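Local coordinates for protein Pvc2 (Photorhabdus asymbiotica subsp. asymbiotica, PDB 6J0B) that probably builds the contractile sheath around the inner tube of an extracellular contractile injection system, here in its extended state, at residues V70-A74 / W165-P171. Residues are numbered along the deposited sequence; the frame is centred on the assembly and turned at random.
Sequences VSVRA and WANIDIP
Val70 reaches from helix 67-77 into the bend of the loop 165-171 and is met there by four side chains. Its CB lies 3.8 Å from CZ3 of Trp165, at the rim of the indole, while CG1 comes within 3.7 Å of CB of Ala166. The other branch turns to the isoleucines: CG2 approaches CG1 of Ile170 at 3.9 Å and, a little farther off, CD1 of Ile168. The carbonyl oxygen Val70 O, which takes a weak helical hydrogen bond from Ala74 N, also sits at the indole edge, near the ring plane. One residue on, Ser71 touches Pro171 through its CB, 3.9 Å from the proline CG; its OG turns back to the carbonyls of Lys67 and Leu68. Arg73 lies over a face of Trp165. With CG anti to the backbone N (chi1 177°) and the chain extended as far as NE, the arm runs across the indole, CD above the six-membered ring in a CH-pi contact and CZ 4.0 Å from the centroid of the five-membered ring. Guanidinium and indole are nearly parallel, their planes 6° apart, giving a stacked cation-pi pair to which Phe62 adds a second aromatic partner for the arginine. Ala74 closes the row, its CB 4.1 Å from both CH2 of Trp165 and CG2 of Ile170. This largely apolar packing joins helix 67-77 to the connection, part of the subtilisin-like domain of tail sheath proteins, between strand 161-163 and helix 172-186, whose Val175 touches Ala74 and Ile170, while helix 52-58 meets Arg73 through Trp52.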
ATOM      1  N   VAL A  70      67.462  -9.715  -1.078  1.00 60.61           N
ATOM      2  CA  VAL A  70      66.323 -10.443  -0.542  1.00 60.61           C
ATOM      3  C   VAL A  70      65.809  -9.811   0.742  1.00 60.61           C
ATOM      4  O   VAL A  70      64.647 -10.013   1.107  1.00 60.61           O
ATOM      5  CB  VAL A  70      66.703 -11.922  -0.341  1.00 60.61           C
ATOM      6  CG1 VAL A  70      67.186 -12.507  -1.651  1.00 60.61           C
ATOM      7  CG2 VAL A  70      67.779 -12.074   0.721  1.00 60.61           C
ATOM      8  N   SER A  71      66.639  -9.023   1.422  1.00 57.62           N
ATOM      9  CA  SER A  71      66.214  -8.341   2.632  1.00 57.62           C
ATOM     10  C   SER A  71      65.427  -7.077   2.322  1.00 57.62           C
ATOM     11  O   SER A  71      64.514  -6.720   3.071  1.00 57.62           O
ATOM     12  CB  SER A  71      67.436  -8.012   3.484  1.00 57.62           C
ATOM     13  OG  SER A  71      68.308  -7.137   2.798  1.00 57.62           O
ATOM     14  N   VAL A  72      65.761  -6.396   1.227  1.00 54.36           N
ATOM     15  CA  VAL A  72      65.054  -5.178   0.849  1.00 54.36           C
ATOM     16  C   VAL A  72      63.704  -5.511   0.219  1.00 54.36           C
ATOM     17  O   VAL A  72      62.706  -4.824   0.468  1.00 54.36           O
ATOM     18  CB  VAL A  72      65.957  -4.333  -0.075  1.00 54.36           C
ATOM     19  CG1 VAL A  72      65.194  -3.236  -0.777  1.00 54.36           C
ATOM     20  CG2 VAL A  72      67.078  -3.711   0.732  1.00 54.36           C
ATOM     21  N   ARG A  73      63.635  -6.595  -0.562  1.00 54.52           N
ATOM     22  CA  ARG A  73      62.366  -7.002  -1.163  1.00 54.52           C
ATOM     23  C   ARG A  73      61.385  -7.495  -0.109  1.00 54.52           C
ATOM     24  O   ARG A  73      60.183  -7.216  -0.191  1.00 54.52           O
ATOM     25  CB  ARG A  73      62.604  -8.080  -2.220  1.00 54.52           C
ATOM     26  CG  ARG A  73      61.331  -8.613  -2.857  1.00 54.52           C
ATOM     27  CD  ARG A  73      61.607  -9.550  -4.007  1.00 54.52           C
ATOM     28  NE  ARG A  73      60.462 -10.414  -4.265  1.00 54.52           N
ATOM     29  CZ  ARG A  73      60.384 -11.268  -5.278  1.00 54.52           C
ATOM     30  NH1 ARG A  73      61.384 -11.369  -6.140  1.00 54.52           N
ATOM     31  NH2 ARG A  73      59.305 -12.020  -5.431  1.00 54.52           N
ATOM     32  N   ALA A  74      61.882  -8.202   0.907  1.00 50.39           N
ATOM     33  CA  ALA A  74      61.026  -8.614   2.014  1.00 50.39           C
ATOM     34  C   ALA A  74      60.597  -7.428   2.865  1.00 50.39           C
ATOM     35  O   ALA A  74      59.552  -7.481   3.519  1.00 50.39           O
ATOM     36  CB  ALA A  74      61.746  -9.649   2.874  1.00 50.39           C
ATOM     37  N   TRP A 165      61.187 -17.345  -3.547  1.00 58.92           N
ATOM     38  CA  TRP A 165      61.908 -16.522  -4.508  1.00 58.92           C
ATOM     39  C   TRP A 165      63.363 -16.327  -4.102  1.00 58.92           C
ATOM     40  O   TRP A 165      64.242 -16.239  -4.964  1.00 58.92           O
ATOM     41  CB  TRP A 165      61.213 -15.171  -4.680  1.00 58.92           C
ATOM     42  CG  TRP A 165      60.710 -14.546  -3.413  1.00 58.92           C
ATOM     43  CD1 TRP A 165      59.475 -14.702  -2.859  1.00 58.92           C
ATOM     44  CD2 TRP A 165      61.419 -13.641  -2.559  1.00 58.92           C
ATOM     45  NE1 TRP A 165      59.373 -13.964  -1.708  1.00 58.92           N
ATOM     46  CE2 TRP A 165      60.554 -13.301  -1.503  1.00 58.92           C
ATOM     47  CE3 TRP A 165      62.701 -13.089  -2.583  1.00 58.92           C
ATOM     48  CZ2 TRP A 165      60.930 -12.438  -0.481  1.00 58.92           C
ATOM     49  CZ3 TRP A 165      63.073 -12.233  -1.568  1.00 58.92           C
ATOM     50  CH2 TRP A 165      62.190 -11.913  -0.534  1.00 58.92           C
ATOM     51  N   ALA A 166      63.635 -16.265  -2.804  1.00 62.49           N
ATOM     52  CA  ALA A 166      64.994 -16.075  -2.321  1.00 62.49           C
ATOM     53  C   ALA A 166      65.726 -17.407  -2.278  1.00 62.49           C
ATOM     54  O   ALA A 166      65.200 -18.398  -1.765  1.00 62.49           O
ATOM     55  CB  ALA A 166      64.985 -15.436  -0.935  1.00 62.49           C
ATOM     56  N   ASN A 167      66.943 -17.427  -2.815  1.00 65.86           N
ATOM     57  CA  ASN A 167      67.756 -18.636  -2.763  1.00 65.86           C
ATOM     58  C   ASN A 167      68.323 -18.847  -1.366  1.00 65.86           C
ATOM     59  O   ASN A 167      68.240 -19.948  -0.810  1.00 65.86           O
ATOM     60  CB  ASN A 167      68.880 -18.546  -3.794  1.00 65.86           C
ATOM     61  CG  ASN A 167      69.554 -19.875  -4.040  1.00 65.86           C
ATOM     62  OD1 ASN A 167      68.927 -20.929  -3.947  1.00 65.86           O
ATOM     63  ND2 ASN A 167      70.841 -19.833  -4.358  1.00 65.86           N
ATOM     64  N   ILE A 168      68.904 -17.799  -0.792  1.00 65.50           N
ATOM     65  CA  ILE A 168      69.451 -17.820   0.558  1.00 65.50           C
ATOM     66  C   ILE A 168      68.369 -17.469   1.567  1.00 65.50           C
ATOM     67  O   ILE A 168      67.274 -17.028   1.198  1.00 65.50           O
ATOM     68  CB  ILE A 168      70.634 -16.851   0.682  1.00 65.50           C
ATOM     69  CG1 ILE A 168      70.165 -15.438   0.360  1.00 65.50           C
ATOM     70  CG2 ILE A 168      71.755 -17.263  -0.249  1.00 65.50           C
ATOM     71  CD1 ILE A 168      71.158 -14.399   0.718  1.00 65.50           C
ATOM     72  N   ASP A 169      68.664 -17.673   2.846  1.00 61.60           N
ATOM     73  CA  ASP A 169      67.737 -17.322   3.910  1.00 61.60           C
ATOM     74  C   ASP A 169      67.781 -15.829   4.194  1.00 61.60           C
ATOM     75  O   ASP A 169      68.845 -15.204   4.177  1.00 61.60           O
ATOM     76  CB  ASP A 169      68.069 -18.104   5.175  1.00 61.60           C
ATOM     77  CG  ASP A 169      68.258 -19.573   4.904  1.00 61.60           C
ATOM     78  OD1 ASP A 169      67.466 -20.144   4.124  1.00 61.60           O
ATOM     79  OD2 ASP A 169      69.213 -20.153   5.453  1.00 61.60           O
ATOM     80  N   ILE A 170      66.612 -15.265   4.470  1.00 56.13           N
ATOM     81  CA  ILE A 170      66.438 -13.832   4.672  1.00 56.13           C
ATOM     82  C   ILE A 170      66.694 -13.505   6.138  1.00 56.13           C
ATOM     83  O   ILE A 170      66.228 -14.243   7.019  1.00 56.13           O
ATOM     84  CB  ILE A 170      65.033 -13.409   4.220  1.00 56.13           C
ATOM     85  CG1 ILE A 170      64.892 -13.680   2.728  1.00 56.13           C
ATOM     86  CG2 ILE A 170      64.751 -11.953   4.536  1.00 56.13           C
ATOM     87  CD1 ILE A 170      63.490 -13.772   2.259  1.00 56.13           C
ATOM     88  N   PRO A 171      67.455 -12.457   6.448  1.00 54.82           N
ATOM     89  CA  PRO A 171      67.586 -12.015   7.836  1.00 54.82           C
ATOM     90  C   PRO A 171      66.260 -11.503   8.367  1.00 54.82           C
ATOM     91  O   PRO A 171      65.560 -10.744   7.682  1.00 54.82           O
ATOM     92  CB  PRO A 171      68.628 -10.892   7.754  1.00 54.82           C
ATOM     93  CG  PRO A 171      68.608 -10.454   6.339  1.00 54.82           C
ATOM     94  CD  PRO A 171      68.318 -11.681   5.544  1.00 54.82           C
TER